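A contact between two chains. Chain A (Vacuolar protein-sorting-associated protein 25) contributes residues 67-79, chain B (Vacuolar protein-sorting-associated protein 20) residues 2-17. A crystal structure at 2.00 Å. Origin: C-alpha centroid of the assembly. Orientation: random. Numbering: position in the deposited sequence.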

ATOM      1  N   ILE A  67       1.689  10.678   0.357  1.00 19.21           N
ATOM      2  CA  ILE A  67       0.638   9.920  -0.324  1.00 19.96           C
ATOM      3  C   ILE A  67       0.510  10.383  -1.773  1.00 19.82           C
ATOM      4  O   ILE A  67       0.605  11.578  -2.064  1.00 18.57           O
ATOM      5  N   ILE A  68       0.362   9.416  -2.688  1.00 20.21           N
ATOM      6  CA  ILE A  68       0.046   9.700  -4.096  1.00 20.06           C
ATOM      7  C   ILE A  68      -1.408   9.339  -4.388  1.00 21.04           C
ATOM      8  O   ILE A  68      -1.824   8.169  -4.276  1.00 18.59           O
ATOM      9  N   THR A  69      -2.169  10.355  -4.781  1.00 22.27           N
ATOM     10  CA  THR A  69      -3.607  10.204  -4.925  1.00 24.48           C
ATOM     11  C   THR A  69      -4.104  10.209  -6.363  1.00 25.04           C
ATOM     12  O   THR A  69      -5.306  10.028  -6.594  1.00 26.43           O
ATOM     13  N   VAL A  70      -3.207  10.365  -7.333  1.00 25.19           N
ATOM     14  CA  VAL A  70      -3.645  10.353  -8.722  1.00 25.67           C
ATOM     15  C   VAL A  70      -4.186   8.971  -9.100  1.00 25.87           C
ATOM     16  O   VAL A  70      -3.610   7.937  -8.735  1.00 24.54           O
ATOM     17  N   SER A  71      -5.320   8.981  -9.798  1.00 25.90           N
ATOM     18  CA  SER A  71      -6.058   7.768 -10.108  1.00 27.03           C
ATOM     19  C   SER A  71      -5.289   6.756 -10.960  1.00 27.00           C
ATOM     20  O   SER A  71      -5.557   5.552 -10.860  1.00 27.27           O
ATOM     21  N   ASP A  72      -4.352   7.243 -11.782  1.00 26.90           N
ATOM     22  CA  ASP A  72      -3.534   6.400 -12.667  1.00 27.98           C
ATOM     23  C   ASP A  72      -2.423   5.647 -11.947  1.00 27.79           C
ATOM     24  O   ASP A  72      -1.696   4.845 -12.562  1.00 28.51           O
ATOM     25  N   GLY A  73      -2.287   5.888 -10.649  1.00 26.77           N
ATOM     26  CA  GLY A  73      -1.257   5.225  -9.881  1.00 26.38           C
ATOM     27  C   GLY A  73      -1.190   5.677  -8.445  1.00 26.57           C
ATOM     28  O   GLY A  73      -0.245   6.399  -8.053  1.00 26.12           O
ATOM     29  N   ARG A  74      -2.192   5.236  -7.677  1.00 26.23           N
ATOM     30  CA  ARG A  74      -2.392   5.621  -6.291  1.00 25.73           C
ATOM     31  C   ARG A  74      -1.451   4.849  -5.406  1.00 25.30           C
ATOM     32  O   ARG A  74      -1.167   3.664  -5.652  1.00 25.08           O
ATOM     33  N   GLY A  75      -1.004   5.499  -4.338  1.00 23.31           N
ATOM     34  CA  GLY A  75      -0.146   4.814  -3.399  1.00 21.97           C
ATOM     35  C   GLY A  75       0.572   5.753  -2.473  1.00 20.44           C
ATOM     36  O   GLY A  75       0.096   6.851  -2.204  1.00 20.91           O
ATOM     37  N   VAL A  76       1.723   5.307  -1.983  1.00 19.29           N
ATOM     38  CA  VAL A  76       2.394   5.996  -0.909  1.00 18.47           C
ATOM     39  C   VAL A  76       3.907   5.759  -1.031  1.00 18.65           C
ATOM     40  O   VAL A  76       4.354   4.672  -1.434  1.00 17.88           O
ATOM     41  N   LYS A  77       4.688   6.805  -0.752  1.00 18.05           N
ATOM     42  CA  LYS A  77       6.139   6.632  -0.598  1.00 17.36           C
ATOM     43  C   LYS A  77       6.510   6.853   0.844  1.00 18.07           C
ATOM     44  O   LYS A  77       6.076   7.814   1.461  1.00 18.38           O
ATOM     45  N   PHE A  78       7.336   5.963   1.381  1.00 19.06           N
ATOM     46  CA  PHE A  78       7.831   6.087   2.750  1.00 19.28           C
ATOM     47  C   PHE A  78       9.244   6.641   2.755  1.00 18.60           C
ATOM     48  O   PHE A  78      10.018   6.403   1.837  1.00 17.26           O
ATOM     49  N   PHE A  79       9.540   7.403   3.793  1.00 19.66           N
ATOM     50  CA  PHE A  79      10.831   8.077   3.956  1.00 21.14           C
ATOM     51  C   PHE A  79      11.413   7.669   5.297  1.00 22.18           C
ATOM     52  O   PHE A  79      12.584   7.797   5.578  1.00 24.07           O
ATOM     53  OXT PHE A  79      10.721   7.162   6.165  1.00 24.73           O
TER
ATOM     54  N   SER B   2       7.267  18.397  -3.068  1.00 17.23           N
ATOM     55  CA  SER B   2       7.121  16.934  -3.178  1.00 16.62           C
ATOM     56  C   SER B   2       8.464  16.237  -3.162  1.00 16.07           C
ATOM     57  O   SER B   2       9.450  16.742  -3.686  1.00 16.44           O
ATOM     58  N   ARG B   3       8.501  15.076  -2.524  1.00 16.09           N
ATOM     59  CA  ARG B   3       9.640  14.201  -2.619  1.00 14.98           C
ATOM     60  C   ARG B   3       9.328  12.945  -3.445  1.00 15.39           C
ATOM     61  O   ARG B   3      10.010  11.934  -3.312  1.00 14.45           O
ATOM     62  N   VAL B   4       8.303  13.021  -4.296  1.00 15.89           N
ATOM     63  CA  VAL B   4       7.941  11.896  -5.172  1.00 16.67           C
ATOM     64  C   VAL B   4       8.368  12.198  -6.605  1.00 17.43           C
ATOM     65  O   VAL B   4       8.056  13.270  -7.131  1.00 19.24           O
ATOM     66  N   THR B   5       9.110  11.271  -7.214  1.00 17.44           N
ATOM     67  CA  THR B   5       9.649  11.435  -8.567  1.00 17.07           C
ATOM     68  C   THR B   5       8.685  10.940  -9.661  1.00 18.82           C
ATOM     69  O   THR B   5       7.736  10.196  -9.388  1.00 18.05           O
ATOM     70  N   GLU B   6       8.913  11.390 -10.890  1.00 19.65           N
ATOM     71  CA  GLU B   6       8.205  10.882 -12.062  1.00 21.73           C
ATOM     72  C   GLU B   6       8.398   9.357 -12.210  1.00 22.06           C
ATOM     73  O   GLU B   6       7.453   8.619 -12.547  1.00 22.32           O
ATOM     74  N   GLN B   7       9.620   8.906 -11.944  1.00 22.17           N
ATOM     75  CA  GLN B   7       9.955   7.492 -11.790  1.00 22.92           C
ATOM     76  C   GLN B   7       9.129   6.755 -10.722  1.00 23.09           C
ATOM     77  O   GLN B   7       8.666   5.634 -10.964  1.00 22.89           O
ATOM     78  N   ASP B   8       8.988   7.353  -9.537  1.00 22.98           N
ATOM     79  CA  ASP B   8       8.117   6.813  -8.475  1.00 22.30           C
ATOM     80  C   ASP B   8       6.676   6.637  -8.951  1.00 22.95           C
ATOM     81  O   ASP B   8       6.021   5.596  -8.674  1.00 21.90           O
ATOM     82  N   LYS B   9       6.168   7.660  -9.642  1.00 22.79           N
ATOM     83  CA  LYS B   9       4.797   7.612 -10.164  1.00 22.60           C
ATOM     84  C   LYS B   9       4.633   6.609 -11.313  1.00 22.46           C
ATOM     85  O   LYS B   9       3.586   5.985 -11.433  1.00 22.49           O
ATOM     86  N   ALA B  10       5.657   6.482 -12.152  1.00 22.04           N
ATOM     87  CA  ALA B  10       5.694   5.459 -13.197  1.00 22.09           C
ATOM     88  C   ALA B  10       5.684   4.020 -12.647  1.00 21.73           C
ATOM     89  O   ALA B  10       5.028   3.164 -13.229  1.00 22.59           O
ATOM     90  N   ILE B  11       6.382   3.763 -11.534  1.00 21.51           N
ATOM     91  CA  ILE B  11       6.341   2.450 -10.883  1.00 21.24           C
ATOM     92  C   ILE B  11       4.898   2.188 -10.522  1.00 21.36           C
ATOM     93  O   ILE B  11       4.315   1.124 -10.857  1.00 19.15           O
ATOM     94  N   LEU B  12       4.339   3.170  -9.820  1.00 20.67           N
ATOM     95  CA  LEU B  12       2.994   3.076  -9.271  1.00 20.44           C
ATOM     96  C   LEU B  12       1.872   2.880 -10.296  1.00 20.01           C
ATOM     97  O   LEU B  12       0.896   2.224  -9.983  1.00 19.50           O
ATOM     98  N   GLN B  13       1.979   3.505 -11.475  1.00 20.30           N
ATOM     99  CA  GLN B  13       1.001   3.283 -12.554  1.00 21.15           C
ATOM    100  C   GLN B  13       1.006   1.820 -12.955  1.00 21.33           C
ATOM    101  O   GLN B  13      -0.072   1.211 -13.169  1.00 21.33           O
ATOM    102  N   LEU B  14       2.211   1.248 -13.036  1.00 20.77           N
ATOM    103  CA  LEU B  14       2.366  -0.148 -13.430  1.00 22.00           C
ATOM    104  C   LEU B  14       1.938  -1.089 -12.298  1.00 22.04           C
ATOM    105  O   LEU B  14       1.194  -2.030 -12.532  1.00 22.09           O
ATOM    106  N   LYS B  15       2.381  -0.815 -11.072  1.00 21.82           N
ATOM    107  CA  LYS B  15       1.944  -1.584  -9.905  1.00 21.75           C
ATOM    108  C   LYS B  15       0.416  -1.545  -9.684  1.00 22.17           C
ATOM    109  O   LYS B  15      -0.161  -2.496  -9.165  1.00 22.10           O
ATOM    110  N   GLN B  16      -0.239  -0.456 -10.080  1.00 23.00           N
ATOM    111  CA  GLN B  16      -1.699  -0.386 -10.001  1.00 23.70           C
ATOM    112  C   GLN B  16      -2.409  -1.299 -11.021  1.00 24.00           C
ATOM    113  O   GLN B  16      -3.411  -1.949 -10.686  1.00 24.59           O
ATOM    114  N   GLN B  17      -1.907  -1.324 -12.256  1.00 24.28           N
ATOM    115  CA  GLN B  17      -2.462  -2.166 -13.315  1.00 24.58           C
ATOM    116  C   GLN B  17      -2.301  -3.645 -12.976  1.00 25.25           C
ATOM    117  O   GLN B  17      -3.173  -4.471 -13.289  1.00 24.82           O
TER

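The strongest polar contact is the salt bridge of K77(A), whose CA-to-CB bond points toward chain B. Its chi angles are all t, so the chain is fully extended and carries NZ to 2.7 Å from D8(B) OD2. The same ammonium donates to the backbone, with K77(A) NZ 3.1 Å from R3(B) O. D8(B), chi1 m, is held in place by its own helix start: T5(B) N donates to D8(B) OD2 at 2.9 Å, and D8(B) N returns a capping bond to T5(B) OG1 at 2.8 Å. The carboxylate oxygen that meets the lysine therefore also accepts from the backbone at the N-cap.

A second polar cluster is built by Q16(B), pointing toward chain A with chi1 and chi2 both t. Its amide reads the backbone of the A loop with both ends: Q16(B) NE2 donates to S71(A) O at 2.6 Å and 166°, while R74(A) N donates to Q16(B) OE1 at 2.9 Å and 172°. These two bonds fix the amide orientation. Water 3 adds a bridge, donating to Q16(B) OE1 at 2.6 Å and to R74(A) O at 2.8 Å.

Nearby, D72(A) adopts chi1 p; its CB points sideways, but its carboxylate end comes nearer to Q13(B), chi1 m. D72(A) OD2 lies 3.2 Å from Q13(B) NE2, and water 1 links the two, donating to D72(A) OD2 at 2.7 Å and accepting from Q13(B) NE2 at 2.9 Å. Water 2 joins main chains, donating to G73(A) O at 2.7 Å and K9(B) O at 3.0 Å.

The closeness of loop and helix depends on glycine at G73(A): its CA sits 4.0 Å from Q13(B) N, and an ideal CB would clash at 2.9 Å from that same Q13(B) N. D72(A) O also makes a CA-H...O contact with Q13(B) CA at 3.1 Å.

The apolar center is formed by I68(A) and L12(B), each pointing toward the other stretch. I68(A) has chi1 m and an off-well chi2 of 99°; its CD1 reaches L12(B) CD1 at 3.6 Å and V4(B) CG2 at 3.9 Å. L12(B), chi1 m and chi2 t, also places CD1 3.6 Å from G73(A) O. An ideal CB on G75(A) would clash with L12(B) CD2 at 2.9 Å.

At the outer end, the R3(B) guanidinium lies flat on the F79(A) ring, planes at 8°, with R3(B) CZ 3.7 Å from the ring centroid, a cation-pi stack over the face.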

ATOM      1  CB  ILE A  67      -0.706   9.998   0.469  1.00 20.39           C
ATOM      2  CG1 ILE A  67      -0.479   9.500   1.905  1.00 22.06           C
ATOM      3  CG2 ILE A  67      -1.823   9.190  -0.242  1.00 20.96           C
ATOM      4  CD1 ILE A  67      -1.502  10.013   2.936  1.00 24.71           C
ATOM      5  CB  ILE A  68       1.027   9.021  -5.103  1.00 20.34           C
ATOM      6  CG1 ILE A  68       2.478   9.422  -4.795  1.00 21.22           C
ATOM      7  CG2 ILE A  68       0.759   9.471  -6.515  1.00 18.34           C
ATOM      8  CD1 ILE A  68       3.271   8.406  -3.993  1.00 20.31           C
ATOM      9  CB  THR A  69      -4.386  11.239  -4.098  1.00 24.64           C
ATOM     10  OG1 THR A  69      -4.064  12.553  -4.552  1.00 25.56           O
ATOM     11  CG2 THR A  69      -4.038  11.104  -2.640  1.00 25.71           C
ATOM     12  CB  VAL A  70      -2.578  10.878  -9.737  1.00 26.00           C
ATOM     13  CG1 VAL A  70      -2.347  12.389  -9.550  1.00 27.52           C
ATOM     14  CG2 VAL A  70      -1.283  10.118  -9.636  1.00 25.87           C
ATOM     15  CB  SER A  71      -7.368   8.137 -10.801  1.00 27.35           C
ATOM     16  OG  SER A  71      -8.158   8.947  -9.955  1.00 29.26           O
ATOM     17  CB  ASP A  72      -2.942   7.211 -13.841  1.00 28.36           C
ATOM     18  CG  ASP A  72      -2.076   8.384 -13.385  1.00 30.41           C
ATOM     19  OD1 ASP A  72      -2.513   9.149 -12.514  1.00 34.13           O
ATOM     20  OD2 ASP A  72      -0.966   8.568 -13.918  1.00 32.83           O
ATOM     21  CB  ARG A  74      -3.819   5.298  -5.819  1.00 26.26           C
ATOM     22  CG  ARG A  74      -4.929   6.137  -6.422  1.00 26.23           C
ATOM     23  CD  ARG A  74      -6.293   5.733  -5.844  1.00 28.06           C
ATOM     24  NE  ARG A  74      -6.399   5.853  -4.380  1.00 31.73           N
ATOM     25  CZ  ARG A  74      -6.762   6.965  -3.738  1.00 32.59           C
ATOM     26  NH1 ARG A  74      -7.035   8.066  -4.417  1.00 33.87           N
ATOM     27  NH2 ARG A  74      -6.845   6.976  -2.416  1.00 33.45           N
ATOM     28  CB  VAL A  76       1.784   5.611   0.477  1.00 17.69           C
ATOM     29  CG1 VAL A  76       1.919   4.116   0.754  1.00 17.32           C
ATOM     30  CG2 VAL A  76       2.396   6.418   1.620  1.00 17.63           C
ATOM     31  CB  LYS A  77       6.918   7.586  -1.510  1.00 17.31           C
ATOM     32  CG  LYS A  77       8.461   7.469  -1.419  1.00 16.78           C
ATOM     33  CD  LYS A  77       9.110   8.220  -2.590  1.00 18.46           C
ATOM     34  CE  LYS A  77      10.646   8.249  -2.518  1.00 18.74           C
ATOM     35  NZ  LYS A  77      11.214   9.061  -3.654  1.00 21.07           N
ATOM     36  CB  PHE A  78       7.794   4.746   3.469  1.00 18.90           C
ATOM     37  CG  PHE A  78       6.405   4.179   3.619  1.00 21.77           C
ATOM     38  CD1 PHE A  78       5.891   3.300   2.659  1.00 21.79           C
ATOM     39  CD2 PHE A  78       5.606   4.538   4.705  1.00 19.98           C
ATOM     40  CE1 PHE A  78       4.598   2.783   2.792  1.00 20.81           C
ATOM     41  CE2 PHE A  78       4.308   4.027   4.842  1.00 21.76           C
ATOM     42  CZ  PHE A  78       3.814   3.155   3.889  1.00 22.06           C
ATOM     43  CB  PHE A  79      10.652   9.603   3.879  1.00 20.04           C
ATOM     44  CG  PHE A  79      10.008  10.056   2.612  1.00 19.13           C
ATOM     45  CD1 PHE A  79       8.636  10.334   2.582  1.00 19.96           C
ATOM     46  CD2 PHE A  79      10.745  10.173   1.438  1.00 15.49           C
ATOM     47  CE1 PHE A  79       8.010  10.750   1.404  1.00 15.43           C
ATOM     48  CE2 PHE A  79      10.120  10.577   0.250  1.00 15.87           C
ATOM     49  CZ  PHE A  79       8.736  10.853   0.243  1.00 16.48           C
TER
ATOM     50  CB  SER B   2       6.343  16.551  -4.451  1.00 16.89           C
ATOM     51  OG  SER B   2       6.166  15.126  -4.556  1.00 19.13           O
ATOM     52  CB  ARG B   3      10.073  13.804  -1.223  1.00 14.97           C
ATOM     53  CG  ARG B   3      10.601  14.934  -0.357  1.00 16.06           C
ATOM     54  CD  ARG B   3      11.089  14.348   0.935  1.00 15.51           C
ATOM     55  NE  ARG B   3      10.007  14.093   1.890  1.00 14.87           N
ATOM     56  CZ  ARG B   3      10.211  13.654   3.131  1.00 16.11           C
ATOM     57  NH1 ARG B   3      11.445  13.414   3.547  1.00 19.02           N
ATOM     58  NH2 ARG B   3       9.196  13.479   3.965  1.00 17.02           N
ATOM     59  CB  VAL B   4       6.403  11.576  -5.109  1.00 16.27           C
ATOM     60  CG1 VAL B   4       6.040  10.421  -6.112  1.00 15.62           C
ATOM     61  CG2 VAL B   4       6.006  11.197  -3.667  1.00 15.09           C
ATOM     62  CB  THR B   5      11.008  10.725  -8.722  1.00 17.67           C
ATOM     63  OG1 THR B   5      10.830   9.301  -8.693  1.00 14.38           O
ATOM     64  CG2 THR B   5      11.962  11.120  -7.606  1.00 15.51           C
ATOM     65  CB  GLU B   6       8.731  11.611 -13.284  1.00 22.03           C
ATOM     66  CG  GLU B   6       8.054  11.277 -14.580  1.00 24.90           C
ATOM     67  CD  GLU B   6       8.849  11.789 -15.756  1.00 28.17           C
ATOM     68  OE1 GLU B   6      10.040  12.106 -15.560  1.00 26.31           O
ATOM     69  OE2 GLU B   6       8.288  11.873 -16.864  1.00 28.45           O
ATOM     70  CB  GLN B   7      11.436   7.366 -11.453  1.00 23.35           C
ATOM     71  CG  GLN B   7      11.877   6.000 -10.984  1.00 26.25           C
ATOM     72  CD  GLN B   7      12.523   5.207 -12.074  1.00 30.22           C
ATOM     73  OE1 GLN B   7      13.668   4.764 -11.928  1.00 33.47           O
ATOM     74  NE2 GLN B   7      11.807   5.017 -13.186  1.00 32.25           N
ATOM     75  CB  ASP B   8       8.088   7.759  -7.259  1.00 22.28           C
ATOM     76  CG  ASP B   8       9.363   7.750  -6.464  1.00 21.82           C
ATOM     77  OD1 ASP B   8      10.095   6.738  -6.532  1.00 16.73           O
ATOM     78  OD2 ASP B   8       9.632   8.772  -5.769  1.00 20.68           O
ATOM     79  CB  LYS B   9       4.315   8.990 -10.593  1.00 22.08           C
ATOM     80  CG  LYS B   9       3.934   9.900  -9.417  1.00 24.08           C
ATOM     81  CD  LYS B   9       3.668  11.320  -9.898  1.00 24.99           C
ATOM     82  CE  LYS B   9       3.339  12.225  -8.718  1.00 29.46           C
ATOM     83  NZ  LYS B   9       3.664  13.650  -9.011  1.00 30.68           N
ATOM     84  CB  ALA B  10       6.880   5.680 -14.138  1.00 21.62           C
ATOM     85  CB  ILE B  11       7.128   2.382  -9.527  1.00 21.93           C
ATOM     86  CG1 ILE B  11       8.608   2.766  -9.646  1.00 22.46           C
ATOM     87  CG2 ILE B  11       7.013   1.038  -8.912  1.00 20.26           C
ATOM     88  CD1 ILE B  11       9.348   2.180 -10.771  1.00 19.63           C
ATOM     89  CB  LEU B  12       2.692   4.305  -8.410  1.00 21.05           C
ATOM     90  CG  LEU B  12       3.280   4.352  -7.007  1.00 20.51           C
ATOM     91  CD1 LEU B  12       2.862   5.647  -6.343  1.00 20.21           C
ATOM     92  CD2 LEU B  12       2.825   3.158  -6.180  1.00 23.43           C
ATOM     93  CB  GLN B  13       1.288   4.146 -13.791  1.00 21.41           C
ATOM     94  CG  GLN B  13       1.203   5.682 -13.577  1.00 22.32           C
ATOM     95  CD  GLN B  13       1.868   6.451 -14.706  1.00 23.70           C
ATOM     96  OE1 GLN B  13       2.249   5.861 -15.729  1.00 26.10           O
ATOM     97  NE2 GLN B  13       2.033   7.778 -14.526  1.00 26.69           N
ATOM     98  CB  LEU B  14       3.788  -0.430 -13.945  1.00 21.37           C
ATOM     99  CG  LEU B  14       4.186   0.341 -15.228  1.00 22.45           C
ATOM    100  CD1 LEU B  14       5.666   0.315 -15.471  1.00 19.75           C
ATOM    101  CD2 LEU B  14       3.481  -0.156 -16.486  1.00 22.32           C
ATOM    102  CB  LYS B  15       2.668  -1.116  -8.642  1.00 21.59           C
ATOM    103  CG  LYS B  15       4.120  -1.552  -8.477  1.00 21.03           C
ATOM    104  CD  LYS B  15       4.587  -1.068  -7.081  1.00 21.92           C
ATOM    105  CE  LYS B  15       5.942  -1.625  -6.624  1.00 21.79           C
ATOM    106  NZ  LYS B  15       6.043  -1.591  -5.100  1.00 20.06           N
ATOM    107  CB  GLN B  16      -2.195   1.046 -10.127  1.00 23.56           C
ATOM    108  CG  GLN B  16      -3.739   1.169 -10.004  1.00 23.69           C
ATOM    109  CD  GLN B  16      -4.185   2.604  -9.989  1.00 25.04           C
ATOM    110  OE1 GLN B  16      -3.921   3.349  -9.036  1.00 22.29           O
ATOM    111  NE2 GLN B  16      -4.825   3.021 -11.068  1.00 25.00           N
ATOM    112  CB  GLN B  17      -1.787  -1.858 -14.647  1.00 24.81           C
ATOM    113  CG  GLN B  17      -2.175  -0.482 -15.194  1.00 24.19           C
ATOM    114  CD  GLN B  17      -1.414  -0.126 -16.440  1.00 26.36           C
ATOM    115  OE1 GLN B  17      -1.617  -0.713 -17.502  1.00 26.79           O
ATOM    116  NE2 GLN B  17      -0.536   0.852 -16.322  1.00 25.21           N
TER
HETATM  117  O   HOH W   1       0.950   9.089 -12.154  1.00 34.00           O
HETATM  118  O   HOH W   2       1.362   7.408  -9.976  1.00 25.67           O
HETATM  119  O   HOH W   3      -2.915   2.026  -7.042  1.00 32.74           O